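Local coordinates for protein sugar isomerase (Sinorhizobium meliloti, PDB 3QC0) that binds a zinc ion in a TIM barrel of the xylose isomerase-like family and is probably a sugar isomerase, at residues Lys60-Pro73 with Leu95-Gly109. Sequence-based numbering, arbitrary orientation.
Sequences KLTGLCRGGFFPAP and LGADCLVLVAGGLPG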
ATOM      1  N   LYS A  60      18.256  -9.785  24.891  1.00 28.16           N
ATOM      2  CA  LYS A  60      18.273  -8.582  24.053  1.00 27.81           C
ATOM      3  C   LYS A  60      16.829  -8.269  23.682  1.00 25.56           C
ATOM      4  O   LYS A  60      16.035  -9.181  23.444  1.00 24.82           O
ATOM      5  CB  LYS A  60      19.114  -8.812  22.793  1.00 28.07           C
ATOM      6  CG  LYS A  60      18.825  -7.812  21.672  1.00 28.76           C
ATOM      7  CD  LYS A  60      19.709  -8.040  20.443  1.00 30.53           C
ATOM      8  CE  LYS A  60      21.154  -7.590  20.662  1.00 31.38           C
ATOM      9  NZ  LYS A  60      21.295  -6.196  21.148  1.00 29.76           N
ATOM     10  N   LEU A  61      16.477  -6.991  23.676  1.00 23.80           N
ATOM     11  CA  LEU A  61      15.219  -6.538  23.083  1.00 22.37           C
ATOM     12  C   LEU A  61      15.548  -5.838  21.771  1.00 21.73           C
ATOM     13  O   LEU A  61      16.228  -4.809  21.760  1.00 22.46           O
ATOM     14  CB  LEU A  61      14.457  -5.593  23.994  1.00 21.88           C
ATOM     15  CG  LEU A  61      13.401  -6.262  24.879  1.00 22.88           C
ATOM     16  CD1 LEU A  61      14.024  -7.188  25.919  1.00 26.01           C
ATOM     17  CD2 LEU A  61      12.484  -5.210  25.511  1.00 25.08           C
ATOM     18  N   THR A  62      15.113  -6.420  20.661  1.00 20.79           N
ATOM     19  CA  THR A  62      15.366  -5.773  19.360  1.00 20.23           C
ATOM     20  C   THR A  62      14.477  -4.536  19.182  1.00 19.82           C
ATOM     21  O   THR A  62      14.753  -3.683  18.326  1.00 20.10           O
ATOM     22  CB  THR A  62      15.182  -6.776  18.188  1.00 20.07           C
ATOM     23  OG1 THR A  62      13.956  -7.494  18.358  1.00 19.83           O
ATOM     24  CG2 THR A  62      16.381  -7.743  18.131  1.00 22.70           C
ATOM     25  N   GLY A  63      13.404  -4.465  19.966  1.00 18.93           N
ATOM     26  CA  GLY A  63      12.524  -3.319  20.003  1.00 18.17           C
ATOM     27  C   GLY A  63      11.546  -3.424  21.156  1.00 18.63           C
ATOM     28  O   GLY A  63      11.388  -4.517  21.735  1.00 19.19           O
ATOM     29  N   LEU A  64      10.906  -2.305  21.479  1.00 16.67           N
ATOM     30  CA  LEU A  64       9.670  -2.298  22.270  1.00 17.08           C
ATOM     31  C   LEU A  64       8.581  -1.741  21.344  1.00 15.51           C
ATOM     32  O   LEU A  64       8.758  -0.678  20.728  1.00 15.39           O
ATOM     33  CB  LEU A  64       9.794  -1.422  23.513  1.00 16.61           C
ATOM     34  CG  LEU A  64       8.546  -1.273  24.380  1.00 16.71           C
ATOM     35  CD1 LEU A  64       8.086  -2.633  24.990  1.00 16.50           C
ATOM     36  CD2 LEU A  64       8.768  -0.220  25.490  1.00 16.51           C
ATOM     37  N   CYS A  65       7.468  -2.464  21.255  1.00 16.48           N
ATOM     38  CA  CYS A  65       6.336  -2.042  20.440  1.00 15.87           C
ATOM     39  C   CYS A  65       5.196  -1.525  21.306  1.00 15.93           C
ATOM     40  O   CYS A  65       4.664  -2.295  22.137  1.00 17.61           O
ATOM     41  CB  CYS A  65       5.812  -3.194  19.612  1.00 16.42           C
ATOM     42  SG  CYS A  65       6.900  -3.729  18.311  1.00 22.86           S
ATOM     43  N   ARG A  66       4.752  -0.276  21.172  1.00 15.15           N
ATOM     44  CA  ARG A  66       5.285   0.757  20.288  1.00 14.66           C
ATOM     45  C   ARG A  66       4.882   2.107  20.828  1.00 14.36           C
ATOM     46  O   ARG A  66       3.898   2.249  21.561  1.00 15.33           O
ATOM     47  CB  ARG A  66       4.749   0.600  18.828  1.00 15.23           C
ATOM     48  CG  ARG A  66       3.249   0.804  18.612  1.00 16.48           C
ATOM     49  CD  ARG A  66       2.413  -0.309  19.067  1.00 17.50           C
ATOM     50  NE  ARG A  66       1.079  -0.350  18.447  1.00 17.00           N
ATOM     51  CZ  ARG A  66      -0.093  -0.231  19.030  1.00 22.92           C
ATOM     52  NH1 ARG A  66      -0.254  -0.098  20.360  1.00 25.92           N
ATOM     53  NH2 ARG A  66      -1.169  -0.322  18.233  1.00 24.57           N
ATOM     54  N   GLY A  67       5.619   3.129  20.404  1.00 13.16           N
ATOM     55  CA  GLY A  67       5.186   4.505  20.528  1.00 12.42           C
ATOM     56  C   GLY A  67       4.589   4.963  19.199  1.00 11.86           C
ATOM     57  O   GLY A  67       4.247   4.137  18.340  1.00 13.03           O
ATOM     58  N   GLY A  68       4.440   6.265  19.084  1.00 12.34           N
ATOM     59  CA  GLY A  68       3.877   6.918  17.910  1.00 11.84           C
ATOM     60  C   GLY A  68       2.525   7.526  18.194  1.00 13.01           C
ATOM     61  O   GLY A  68       2.290   8.125  19.223  1.00 13.00           O
ATOM     62  N   PHE A  69       1.612   7.321  17.241  1.00 12.54           N
ATOM     63  CA  PHE A  69       0.247   7.829  17.304  1.00 12.43           C
ATOM     64  C   PHE A  69       0.180   9.296  17.637  1.00 11.83           C
ATOM     65  O   PHE A  69      -0.515   9.723  18.550  1.00 12.98           O
ATOM     66  CB  PHE A  69      -0.584   6.918  18.239  1.00 13.04           C
ATOM     67  CG  PHE A  69      -0.605   5.518  17.741  1.00 16.80           C
ATOM     68  CD1 PHE A  69      -1.402   5.188  16.666  1.00 20.12           C
ATOM     69  CD2 PHE A  69       0.230   4.551  18.285  1.00 20.22           C
ATOM     70  CE1 PHE A  69      -1.385   3.880  16.119  1.00 20.71           C
ATOM     71  CE2 PHE A  69       0.253   3.269  17.746  1.00 21.41           C
ATOM     72  CZ  PHE A  69      -0.544   2.947  16.674  1.00 21.14           C
ATOM     73  N   PHE A  70       0.884  10.088  16.812  1.00 10.81           N
ATOM     74  CA  PHE A  70       1.015  11.516  17.061  1.00 12.20           C
ATOM     75  C   PHE A  70      -0.128  12.434  16.624  1.00 12.65           C
ATOM     76  O   PHE A  70      -0.471  13.357  17.349  1.00 12.77           O
ATOM     77  CB  PHE A  70       2.326  12.031  16.442  1.00 13.20           C
ATOM     78  CG  PHE A  70       3.552  11.411  17.038  1.00 12.47           C
ATOM     79  CD1 PHE A  70       3.984  11.810  18.289  1.00 14.37           C
ATOM     80  CD2 PHE A  70       4.314  10.497  16.333  1.00 13.38           C
ATOM     81  CE1 PHE A  70       5.104  11.267  18.832  1.00 12.87           C
ATOM     82  CE2 PHE A  70       5.458   9.965  16.878  1.00 13.01           C
ATOM     83  CZ  PHE A  70       5.842  10.358  18.146  1.00 13.40           C
ATOM     84  N   PRO A  71      -0.723  12.215  15.430  1.00 12.35           N
ATOM     85  CA  PRO A  71      -1.708  13.239  15.022  1.00 13.82           C
ATOM     86  C   PRO A  71      -2.957  13.225  15.880  1.00 14.49           C
ATOM     87  O   PRO A  71      -3.413  12.149  16.312  1.00 15.43           O
ATOM     88  CB  PRO A  71      -2.001  12.885  13.550  1.00 14.63           C
ATOM     89  CG  PRO A  71      -0.816  12.080  13.092  1.00 13.13           C
ATOM     90  CD  PRO A  71      -0.406  11.299  14.331  1.00 11.83           C
ATOM     91  N   ALA A  72      -3.482  14.411  16.149  1.00 14.76           N
ATOM     92  CA  ALA A  72      -4.730  14.580  16.897  1.00 15.91           C
ATOM     93  C   ALA A  72      -5.293  15.924  16.519  1.00 18.46           C
ATOM     94  O   ALA A  72      -4.543  16.817  16.061  1.00 18.91           O
ATOM     95  CB  ALA A  72      -4.509  14.447  18.448  1.00 16.47           C
ATOM     96  N   PRO A  73      -6.609  16.094  16.683  1.00 21.28           N
ATOM     97  CA  PRO A  73      -7.255  17.312  16.225  1.00 23.67           C
ATOM     98  C   PRO A  73      -6.939  18.562  17.021  1.00 24.40           C
ATOM     99  O   PRO A  73      -7.277  19.656  16.566  1.00 27.61           O
ATOM    100  CB  PRO A  73      -8.752  17.005  16.369  1.00 24.38           C
ATOM    101  CG  PRO A  73      -8.883  15.622  16.715  1.00 25.09           C
ATOM    102  CD  PRO A  73      -7.559  15.095  17.170  1.00 22.23           C
ATOM    103  N   LEU A  95      13.846  -1.734  30.158  1.00 21.77           N
ATOM    104  CA  LEU A  95      14.034  -3.046  29.578  1.00 22.58           C
ATOM    105  C   LEU A  95      15.319  -3.197  28.740  1.00 22.64           C
ATOM    106  O   LEU A  95      15.578  -4.268  28.187  1.00 24.82           O
ATOM    107  CB  LEU A  95      12.808  -3.431  28.761  1.00 22.54           C
ATOM    108  CG  LEU A  95      11.470  -3.414  29.497  1.00 22.89           C
ATOM    109  CD1 LEU A  95      10.310  -3.648  28.507  1.00 24.99           C
ATOM    110  CD2 LEU A  95      11.486  -4.456  30.649  1.00 25.41           C
ATOM    111  N   GLY A  96      16.097  -2.123  28.602  1.00 22.05           N
ATOM    112  CA  GLY A  96      17.292  -2.127  27.775  1.00 22.02           C
ATOM    113  C   GLY A  96      17.037  -2.343  26.292  1.00 21.81           C
ATOM    114  O   GLY A  96      17.886  -2.877  25.593  1.00 23.13           O
ATOM    115  N   ALA A  97      15.868  -1.914  25.834  1.00 20.51           N
ATOM    116  CA  ALA A  97      15.510  -2.111  24.420  1.00 19.80           C
ATOM    117  C   ALA A  97      16.473  -1.402  23.439  1.00 19.53           C
ATOM    118  O   ALA A  97      16.887  -0.259  23.658  1.00 20.03           O
ATOM    119  CB  ALA A  97      14.064  -1.655  24.143  1.00 19.69           C
ATOM    120  N   ASP A  98      16.800  -2.082  22.343  1.00 19.29           N
ATOM    121  CA  ASP A  98      17.677  -1.514  21.336  1.00 18.93           C
ATOM    122  C   ASP A  98      17.036  -0.312  20.615  1.00 18.24           C
ATOM    123  O   ASP A  98      17.739   0.538  20.072  1.00 18.76           O
ATOM    124  CB  ASP A  98      18.046  -2.570  20.300  1.00 19.89           C
ATOM    125  CG  ASP A  98      19.004  -3.623  20.848  1.00 21.30           C
ATOM    126  OD1 ASP A  98      19.504  -3.455  21.982  1.00 23.56           O
ATOM    127  OD2 ASP A  98      19.277  -4.607  20.127  1.00 25.63           O
ATOM    128  N   CYS A  99      15.705  -0.280  20.577  1.00 17.75           N
ATOM    129  CA  CYS A  99      14.996   0.884  20.089  1.00 16.72           C
ATOM    130  C   CYS A  99      13.567   0.843  20.586  1.00 15.96           C
ATOM    131  O   CYS A  99      13.074  -0.225  21.039  1.00 16.18           O
ATOM    132  CB  CYS A  99      14.985   0.971  18.524  1.00 16.46           C
ATOM    133  SG  CYS A  99      14.087  -0.354  17.706  1.00 18.12           S
ATOM    134  N   LEU A 100      12.907   2.006  20.490  1.00 15.41           N
ATOM    135  CA  LEU A 100      11.453   2.107  20.622  1.00 13.84           C
ATOM    136  C   LEU A 100      10.896   2.259  19.215  1.00 14.60           C
ATOM    137  O   LEU A 100      11.254   3.210  18.522  1.00 14.65           O
ATOM    138  CB  LEU A 100      11.087   3.337  21.439  1.00 14.44           C
ATOM    139  CG  LEU A 100       9.585   3.604  21.577  1.00 12.38           C
ATOM    140  CD1 LEU A 100       8.842   2.484  22.276  1.00 12.85           C
ATOM    141  CD2 LEU A 100       9.281   4.971  22.218  1.00 13.21           C
ATOM    142  N   VAL A 101      10.060   1.314  18.820  1.00 14.75           N
ATOM    143  CA  VAL A 101       9.430   1.365  17.509  1.00 14.14           C
ATOM    144  C   VAL A 101       8.306   2.405  17.519  1.00 13.65           C
ATOM    145  O   VAL A 101       7.534   2.461  18.460  1.00 13.68           O
ATOM    146  CB  VAL A 101       8.901  -0.031  17.121  1.00 15.28           C
ATOM    147  CG1 VAL A 101       8.119   0.030  15.811  1.00 18.64           C
ATOM    148  CG2 VAL A 101      10.072  -1.035  16.999  1.00 17.61           C
ATOM    149  N   LEU A 102       8.229   3.234  16.471  1.00 12.56           N
ATOM    150  CA  LEU A 102       7.224   4.263  16.376  1.00 11.93           C
ATOM    151  C   LEU A 102       6.298   3.972  15.189  1.00 11.88           C
ATOM    152  O   LEU A 102       6.749   3.925  14.030  1.00 13.17           O
ATOM    153  CB  LEU A 102       7.804   5.676  16.205  1.00 12.44           C
ATOM    154  CG  LEU A 102       8.798   6.147  17.288  1.00 11.42           C
ATOM    155  CD1 LEU A 102       9.281   7.565  16.890  1.00 15.04           C
ATOM    156  CD2 LEU A 102       8.163   6.127  18.675  1.00 13.43           C
ATOM    157  N   VAL A 103       5.031   3.777  15.503  1.00 11.77           N
ATOM    158  CA  VAL A 103       3.946   3.616  14.532  1.00 12.43           C
ATOM    159  C   VAL A 103       3.219   4.945  14.500  1.00 12.47           C
ATOM    160  O   VAL A 103       2.635   5.354  15.492  1.00 12.62           O
ATOM    161  CB  VAL A 103       3.030   2.463  14.948  1.00 12.71           C
ATOM    162  CG1 VAL A 103       1.814   2.381  14.016  1.00 14.10           C
ATOM    163  CG2 VAL A 103       3.765   1.128  14.906  1.00 14.60           C
ATOM    164  N   ALA A 104       3.327   5.678  13.378  1.00 12.95           N
ATOM    165  CA  ALA A 104       3.170   7.143  13.360  1.00 12.63           C
ATOM    166  C   ALA A 104       1.819   7.682  13.809  1.00 12.09           C
ATOM    167  O   ALA A 104       1.735   8.814  14.275  1.00 11.76           O
ATOM    168  CB  ALA A 104       3.482   7.722  11.945  1.00 12.65           C
ATOM    169  N   GLY A 105       0.758   6.913  13.577  1.00 12.65           N
ATOM    170  CA  GLY A 105      -0.606   7.396  13.708  1.00 12.77           C
ATOM    171  C   GLY A 105      -1.150   7.800  12.365  1.00 12.79           C
ATOM    172  O   GLY A 105      -0.415   8.260  11.501  1.00 13.36           O
ATOM    173  N   GLY A 106      -2.452   7.626  12.206  1.00 13.96           N
ATOM    174  CA  GLY A 106      -3.169   8.047  11.002  1.00 14.37           C
ATOM    175  C   GLY A 106      -3.664   9.492  11.077  1.00 14.95           C
ATOM    176  O   GLY A 106      -3.206  10.314  11.891  1.00 16.30           O
ATOM    177  N   LEU A 107      -4.614   9.804  10.218  1.00 14.97           N
ATOM    178  CA  LEU A 107      -5.232  11.114  10.196  1.00 15.26           C
ATOM    179  C   LEU A 107      -5.920  11.396  11.533  1.00 17.17           C
ATOM    180  O   LEU A 107      -6.548  10.491  12.103  1.00 18.06           O
ATOM    181  CB  LEU A 107      -6.270  11.178   9.059  1.00 15.13           C
ATOM    182  CG  LEU A 107      -5.657  11.238   7.670  1.00 16.63           C
ATOM    183  CD1 LEU A 107      -6.714  10.708   6.654  1.00 17.54           C
ATOM    184  CD2 LEU A 107      -5.229  12.654   7.297  1.00 18.42           C
ATOM    185  N   PRO A 108      -5.884  12.656  11.987  1.00 17.86           N
ATOM    186  CA  PRO A 108      -6.739  13.070  13.082  1.00 20.52           C
ATOM    187  C   PRO A 108      -8.181  12.851  12.712  1.00 23.02           C
ATOM    188  O   PRO A 108      -8.548  12.977  11.511  1.00 23.01           O
ATOM    189  CB  PRO A 108      -6.454  14.572  13.218  1.00 21.27           C
ATOM    190  CG  PRO A 108      -5.222  14.811  12.558  1.00 20.49           C
ATOM    191  CD  PRO A 108      -5.017  13.738  11.510  1.00 18.41           C
ATOM    192  N   GLY A 109      -9.031  12.505  13.666  1.00 23.93           N
ATOM    193  CA  GLY A 109     -10.427  12.248  13.302  1.00 26.05           C
ATOM    194  C   GLY A 109     -11.086  13.382  12.523  1.00 26.77           C
ATOM    195  O   GLY A 109     -10.947  14.552  12.890  1.00 29.33           O
TER
HETATM  196  O   HOH W   1      18.636  -5.092  24.163  1.00 24.16           O
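Val103 O accepts Phe69 N at 2.8 Å, in its carbonyl plane, and also receives a CA-H...O contact from Gly68 CA. The same oxygen sits over the centre of one face of the Phe69 ring, 3.7 Å from the ring plane, while the two side chains run side by side and Phe69 CZ rests on Val103 CG1 (3.6 Å). Val103 CG2 touches Arg66 CG at a slant; Phe69 CE2 lies above one face of the Arg66 guanidinium, offset toward the rim. Arg66 follows a cis peptide. Strands 64-68 and 100-103 are parallel neighbours in the eight-stranded TIM barrel, joined through helix 75-94 as a beta-alpha-beta unit. Gly67 N reaches Val101 O (2.8 Å) nearly along the C=O axis, whereas Val103 N meets Gly67 O from above the carbonyl plane. Leu64 and Leu100 turn toward helix 75-94; Val101, on the opposite face, points inward beside the zinc ligands Glu142 and His204. At the start of the strands, Asp98 OD2, through its syn lone pair, takes Lys60 NZ in a 2.8 Å salt bridge; bends at chi3 and chi4 (-74° and -53°) bring NZ close to the carboxylate plane, the side chains crossing at about a right angle. One water links Leu61 N, Gly96 O and Asp98 OD1. Beyond the strands, Pro71 CB packs on Pro108 CD at 3.7 Å.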